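Local coordinates for GDSL-like protein (Roseburia intestinalis L1-82, PDB 6HFZ) that removes acetyl groups from complex beta-mannans, acting as a two-domain esterase of the GDSL-like (SGNH) hydrolase family, at residues K22-A27 with Y208-V213; S258-I263 with F267-T272. All blocks are in the same frame, centred on the assembly; numbering follows the deposited sequence.

Contact 1 and contact 2 sit in different domains, with centres about 37 Å apart and nearest atoms about 21 Å apart, and they close one after the other along the chain. Contact 1 (22-27 with 208-213) is a buried meeting of two helices distant in sequence, both within the hydrolase domain; its three touching residues are all buried, and no hydrogen bond crosses it. Contact 2 (258-263 with 267-272) lies at the surface of the beta-rich domain and joins the two limbs of a single loop between neighbouring strands. There, polar and aliphatic groups mix, and two waters carry the hydrogen bonds between the limbs. Neither contact shares a helix or strand with the other.

Contact 1: residues K22-A27 with Y208-V213; sequences KVMDRA and YFLDKV
The helical backbones of Met24 and Val213 mark the closest approach of the segments, with Met24 CA 9.1 Å from Val213 CA, a spacing that the Met24 side chain spans, reaching side chains and one backbone carbonyl of 208-213. Both segments are continuous helix, as the bond from Val213 N to Phe209 O (2.9 Å) illustrates for the second. The bridge is Met24, a selenomethionine, whose CB points at the opposing helix. CG sits beside the backbone N (chi1 -65°), and the chain runs extended from there, so that its selenium and methyl are delivered to the far helix. The selenium rests 4.1 Å from Val213 CG1, and the terminal methyl CE goes deeper, lying 4.0 Å from Leu210 CD2. CE also packs at 3.6 Å from Leu210 O, touching the helix backbone itself. The extended chain meets both partners nearly at right angles, entering between side chains one turn apart. These helices, 18-28 and 196-215, belong to the alpha/beta/alpha (flavodoxin-like) fold of the SGNH hydrolases, in which helices pack against a largely parallel central sheet; Ala27 of the first helix reaches Leu33 on strand 32-39. Helix 55-66 adds to the apolar surroundings: Trp62 touches both Met24 and Leu210, and Trp63 touches Met24. The Val213 side chain divides its work between branches, since CG2 lies over one face of the Phe209 ring, 3.6 Å above its plane and displaced toward the rim, while CG1 faces the selenium.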
loop_
_atom_site.group_PDB
_atom_site.type_symbol
_atom_site.label_atom_id
_atom_site.label_comp_id
_atom_site.label_asym_id
_atom_site.label_seq_id
_atom_site.Cartn_x
_atom_site.Cartn_y
_atom_site.Cartn_z
ATOM N N LYS A 22 14.829 10.932 17.589
ATOM C CA LYS A 22 15.541 9.829 18.248
ATOM C C LYS A 22 16.302 8.998 17.211
ATOM O O LYS A 22 17.431 8.588 17.431
ATOM C CB LYS A 22 14.577 8.954 19.042
ATOM C CG LYS A 22 14.307 9.406 20.470
ATOM C CD LYS A 22 13.635 8.334 21.355
ATOM C CE LYS A 22 14.084 6.906 21.079
ATOM N NZ LYS A 22 13.573 5.935 22.081
ATOM N N VAL A 23 15.722 8.777 16.024
ATOM C CA VAL A 23 16.407 8.018 14.994
ATOM C C VAL A 23 17.661 8.760 14.522
ATOM O O VAL A 23 18.728 8.150 14.353
ATOM C CB VAL A 23 15.478 7.691 13.806
ATOM C CG1 VAL A 23 16.253 7.041 12.673
ATOM C CG2 VAL A 23 14.324 6.814 14.274
HETATM N N MSE A 24 17.523 10.070 14.287
HETATM C CA MSE A 24 18.657 10.880 13.871
HETATM C C MSE A 24 19.785 10.804 14.909
HETATM O O MSE A 24 20.950 10.767 14.525
HETATM C CB MSE A 24 18.241 12.309 13.574
HETATM C CG MSE A 24 17.317 12.209 12.373
HETATM SE SE MSE A 24 16.845 14.041 11.743
HETATM C CE MSE A 24 15.659 13.542 10.223
ATOM N N ASP A 25 19.415 10.779 16.191
ATOM C CA ASP A 25 20.387 10.739 17.280
ATOM C C ASP A 25 21.113 9.400 17.268
ATOM O O ASP A 25 22.293 9.354 17.539
ATOM C CB ASP A 25 19.747 10.963 18.653
ATOM C CG ASP A 25 19.394 12.411 18.930
ATOM O OD1 ASP A 25 20.009 13.285 18.301
ATOM O OD2 ASP A 25 18.498 12.652 19.746
ATOM N N ARG A 26 20.386 8.313 16.959
ATOM C CA ARG A 26 20.985 7.008 16.819
ATOM C C ARG A 26 21.944 6.997 15.631
ATOM O O ARG A 26 23.024 6.393 15.698
ATOM C CB ARG A 26 19.876 5.951 16.694
ATOM C CG ARG A 26 19.220 5.665 18.041
ATOM C CD ARG A 26 17.929 4.861 17.967
ATOM N NE ARG A 26 18.117 3.530 17.399
ATOM C CZ ARG A 26 17.142 2.756 16.906
ATOM N NH1 ARG A 26 15.904 3.206 16.852
ATOM N NH2 ARG A 26 17.415 1.542 16.452
ATOM N N ALA A 27 21.545 7.644 14.528
ATOM C CA ALA A 27 22.384 7.706 13.295
ATOM C C ALA A 27 23.671 8.477 13.594
ATOM O O ALA A 27 24.762 8.106 13.151
ATOM C CB ALA A 27 21.618 8.395 12.193
ATOM N N TYR A 208 13.979 18.187 2.118
ATOM C CA TYR A 208 13.814 19.527 2.678
ATOM C C TYR A 208 13.347 19.440 4.137
ATOM O O TYR A 208 13.904 20.075 5.067
ATOM C CB TYR A 208 12.801 20.339 1.870
ATOM C CG TYR A 208 12.560 21.691 2.470
ATOM C CD1 TYR A 208 13.417 22.728 2.143
ATOM C CD2 TYR A 208 11.521 21.952 3.349
ATOM C CE1 TYR A 208 13.255 23.986 2.688
ATOM C CE2 TYR A 208 11.343 23.216 3.898
ATOM C CZ TYR A 208 12.233 24.223 3.575
ATOM O OH TYR A 208 12.136 25.490 4.059
ATOM N N PHE A 209 12.335 18.595 4.369
ATOM C CA PHE A 209 11.750 18.436 5.678
ATOM C C PHE A 209 12.741 17.707 6.594
ATOM O O PHE A 209 12.935 18.139 7.727
ATOM C CB PHE A 209 10.413 17.688 5.589
ATOM C CG PHE A 209 9.791 17.360 6.922
ATOM C CD1 PHE A 209 9.199 18.365 7.672
ATOM C CD2 PHE A 209 9.819 16.073 7.421
ATOM C CE1 PHE A 209 8.649 18.082 8.912
ATOM C CE2 PHE A 209 9.251 15.787 8.654
ATOM C CZ PHE A 209 8.636 16.786 9.369
ATOM N N LEU A 210 13.363 16.617 6.098
ATOM C CA LEU A 210 14.277 15.814 6.951
ATOM C C LEU A 210 15.411 16.751 7.417
ATOM O O LEU A 210 15.787 16.773 8.570
ATOM C CB LEU A 210 14.811 14.596 6.190
ATOM C CG LEU A 210 13.778 13.509 5.926
ATOM C CD1 LEU A 210 14.391 12.335 5.222
ATOM C CD2 LEU A 210 13.118 13.089 7.229
ATOM N N ASP A 211 15.875 17.611 6.505
ATOM C CA ASP A 211 16.991 18.557 6.865
ATOM C C ASP A 211 16.517 19.552 7.938
ATOM O O ASP A 211 17.267 19.908 8.853
ATOM C CB ASP A 211 17.542 19.233 5.604
ATOM C CG ASP A 211 18.645 18.429 4.938
ATOM O OD1 ASP A 211 19.481 17.849 5.665
ATOM O OD2 ASP A 211 18.677 18.382 3.722
ATOM N N LYS A 212 15.287 20.058 7.821
ATOM C CA LYS A 212 14.731 20.980 8.782
ATOM C C LYS A 212 14.640 20.301 10.158
ATOM O O LYS A 212 14.967 20.894 11.206
ATOM C CB LYS A 212 13.367 21.513 8.329
ATOM C CG LYS A 212 12.679 22.377 9.375
ATOM C CD LYS A 212 11.238 22.670 9.107
ATOM C CE LYS A 212 11.079 23.570 7.910
ATOM N NZ LYS A 212 11.520 24.945 8.221
ATOM N N VAL A 213 14.181 19.044 10.173
ATOM C CA VAL A 213 14.072 18.306 11.428
ATOM C C VAL A 213 15.445 18.130 12.073
ATOM O O VAL A 213 15.534 18.171 13.318
ATOM C CB VAL A 213 13.369 16.951 11.230
ATOM C CG1 VAL A 213 13.396 16.073 12.478
ATOM C CG2 VAL A 213 11.945 17.196 10.767
#

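Contact 2: residues S258-I263 with F267-T272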
loop_
_atom_site.group_PDB
_atom_site.type_symbol
_atom_site.label_atom_id
_atom_site.label_comp_id
_atom_site.label_asym_id
_atom_site.label_seq_id
_atom_site.Cartn_x
_atom_site.Cartn_y
_atom_site.Cartn_z
ATOM N N SER A 258 4.798 -22.327 -6.231
ATOM C CA SER A 258 6.051 -21.796 -6.799
ATOM C C SER A 258 6.626 -20.664 -5.918
ATOM O O SER A 258 5.964 -20.110 -5.012
ATOM C CB SER A 258 5.835 -21.397 -8.247
ATOM O OG SER A 258 5.042 -20.240 -8.327
ATOM N N ALA A 259 7.929 -20.419 -6.064
ATOM C CA ALA A 259 8.670 -19.495 -5.176
ATOM C C ALA A 259 8.290 -18.040 -5.495
ATOM O O ALA A 259 8.322 -17.632 -6.648
ATOM C CB ALA A 259 10.154 -19.707 -5.343
ATOM N N GLN A 260 7.992 -17.254 -4.467
ATOM C CA GLN A 260 7.866 -15.800 -4.630
ATOM C C GLN A 260 9.270 -15.194 -4.558
ATOM O O GLN A 260 9.826 -15.213 -3.491
ATOM C CB GLN A 260 6.989 -15.191 -3.529
ATOM C CG GLN A 260 6.707 -13.714 -3.771
ATOM C CD GLN A 260 5.632 -13.132 -2.892
ATOM O OE1 GLN A 260 5.629 -13.353 -1.692
ATOM N NE2 GLN A 260 4.722 -12.380 -3.485
ATOM N N ARG A 261 9.778 -14.657 -5.681
ATOM C CA ARG A 261 11.158 -14.094 -5.767
ATOM C C ARG A 261 11.243 -12.856 -4.856
ATOM O O ARG A 261 12.184 -12.658 -4.102
ATOM C CB ARG A 261 11.521 -13.796 -7.235
ATOM C CG ARG A 261 11.317 -14.968 -8.197
ATOM C CD ARG A 261 11.862 -14.812 -9.619
ATOM N NE ARG A 261 11.008 -14.057 -10.547
ATOM C CZ ARG A 261 10.977 -14.211 -11.879
ATOM N NH1 ARG A 261 11.547 -15.259 -12.455
ATOM N NH2 ARG A 261 10.360 -13.313 -12.630
ATOM N N ASP A 262 10.211 -12.022 -4.899
ATOM C CA ASP A 262 10.080 -10.911 -3.979
ATOM C C ASP A 262 8.635 -10.420 -4.071
ATOM O O ASP A 262 7.868 -10.969 -4.813
ATOM C CB ASP A 262 11.054 -9.795 -4.309
ATOM C CG ASP A 262 10.634 -9.105 -5.573
ATOM O OD1 ASP A 262 10.495 -9.820 -6.565
ATOM O OD2 ASP A 262 10.382 -7.891 -5.514
ATOM N N ILE A 263 8.289 -9.386 -3.312
ATOM C CA ILE A 263 6.878 -9.119 -3.067
ATOM C C ILE A 263 6.207 -8.528 -4.296
ATOM O O ILE A 263 5.007 -8.570 -4.358
ATOM C CB ILE A 263 6.671 -8.207 -1.849
ATOM C CG1 ILE A 263 7.194 -6.792 -2.110
ATOM C CG2 ILE A 263 7.236 -8.839 -0.602
ATOM C CD1 ILE A 263 6.951 -5.807 -0.959
ATOM N N PHE A 267 1.476 -12.509 -7.909
ATOM C CA PHE A 267 0.570 -13.677 -8.121
ATOM C C PHE A 267 1.302 -14.950 -7.673
ATOM O O PHE A 267 1.784 -15.729 -8.500
ATOM C CB PHE A 267 0.019 -13.658 -9.541
ATOM C CG PHE A 267 -0.594 -12.336 -9.933
ATOM C CD1 PHE A 267 -1.753 -11.913 -9.307
ATOM C CD2 PHE A 267 0.031 -11.481 -10.826
ATOM C CE1 PHE A 267 -2.318 -10.693 -9.613
ATOM C CE2 PHE A 267 -0.550 -10.247 -11.146
ATOM C CZ PHE A 267 -1.719 -9.864 -10.538
ATOM N N LYS A 268 1.446 -15.061 -6.347
ATOM C CA LYS A 268 2.054 -16.171 -5.663
ATOM C C LYS A 268 1.250 -16.470 -4.414
ATOM O O LYS A 268 0.545 -15.586 -3.906
ATOM C CB LYS A 268 3.509 -15.870 -5.265
ATOM C CG LYS A 268 4.488 -15.741 -6.417
ATOM C CD LYS A 268 4.777 -17.048 -7.122
ATOM C CE LYS A 268 5.553 -16.885 -8.420
ATOM N NZ LYS A 268 4.748 -16.229 -9.454
ATOM N N HIS A 269 1.414 -17.700 -3.887
ATOM C CA HIS A 269 0.869 -18.216 -2.621
ATOM C C HIS A 269 -0.647 -18.448 -2.667
ATOM O O HIS A 269 -1.266 -18.697 -1.633
ATOM C CB HIS A 269 1.210 -17.295 -1.431
ATOM C CG HIS A 269 2.681 -17.158 -1.207
ATOM N ND1 HIS A 269 3.574 -18.084 -1.722
ATOM C CD2 HIS A 269 3.419 -16.245 -0.532
ATOM C CE1 HIS A 269 4.817 -17.721 -1.366
ATOM N NE2 HIS A 269 4.759 -16.630 -0.640
ATOM N N GLY A 270 -1.217 -18.353 -3.862
ATOM C CA GLY A 270 -2.631 -18.532 -4.007
ATOM C C GLY A 270 -2.966 -19.802 -4.761
ATOM O O GLY A 270 -2.338 -20.844 -4.588
ATOM N N TRP A 271 -4.010 -19.724 -5.586
ATOM C CA TRP A 271 -4.579 -20.887 -6.209
ATOM C C TRP A 271 -4.990 -20.502 -7.627
ATOM O O TRP A 271 -5.406 -19.364 -7.881
ATOM C CB TRP A 271 -5.812 -21.407 -5.459
ATOM C CG TRP A 271 -5.714 -21.708 -4.011
ATOM C CD1 TRP A 271 -5.459 -22.919 -3.431
ATOM C CD2 TRP A 271 -5.908 -20.769 -2.941
ATOM N NE1 TRP A 271 -5.525 -22.806 -2.080
ATOM C CE2 TRP A 271 -5.773 -21.495 -1.741
ATOM C CE3 TRP A 271 -6.187 -19.393 -2.886
ATOM C CZ2 TRP A 271 -5.920 -20.905 -0.495
ATOM C CZ3 TRP A 271 -6.321 -18.812 -1.649
ATOM C CH2 TRP A 271 -6.209 -19.556 -0.472
ATOM N N THR A 272 -4.954 -21.468 -8.554
ATOM C CA THR A 272 -5.349 -21.219 -9.925
ATOM C C THR A 272 -6.477 -22.171 -10.330
ATOM O O THR A 272 -6.583 -23.211 -9.727
ATOM C CB THR A 272 -4.202 -21.379 -10.921
ATOM O OG1 THR A 272 -3.675 -22.694 -10.786
ATOM C CG2 THR A 272 -3.123 -20.346 -10.670
HETATM O O HOH W 1 3.314 -19.561 -4.839
HETATM O O HOH W 2 3.092 -18.661 -10.189
#
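The aliphatic chain of Lys268 is the main surface against which the Ser258 hydroxyl, the Ala259 carbonyl and Gln260 pack. Its CE lies 3.4 Å from Ser258 OG, while the same carbon comes equally near Ala259 O. Further back, Lys268 CG rests 3.8 Å from Gln260 CA, and the two side chains cross at a slant. Bends at chi2 (-70°) and chi4 (-68°) fold the lysine along the opposing backbone and turn its ammonium back to its own limb. There NZ donates to Phe267 O at 3.2 Å, approaching from above the carbonyl plane; its salt bridge is with Asp265. Beside this chain, Gln260 OE1 stands 3.5 Å from His269 NE2, with the amide and ring planes 69° apart. Strands 254-255 and 271-273 are neighbours in an antiparallel sheet of the beta-rich domain, so the contact draws together the two limbs of the long connection of a hairpin. Two waters span the gap between the limbs on the Ser258 side. One donates to Ser258 O and accepts from His269 N (2.8 Å), tying backbone to backbone; the other accepts from Lys268 NZ (3.0 Å) and donates to Ser258 OG at 3.1 Å, a contact made through solvent between groups whose direct distance is longer. In the second shell, Asp256 hydrogen-bonds Ser258 OG, and Asp265 O receives Gln260 NE2, which fixes the amide from the turn between the limbs. The side chain of Ser258 is about 4 Å from a bound EPE, a buffer molecule probably from the crystallisation liquor. Farther along the loop, Ile263 touches Ile79 of the hydrolase domain.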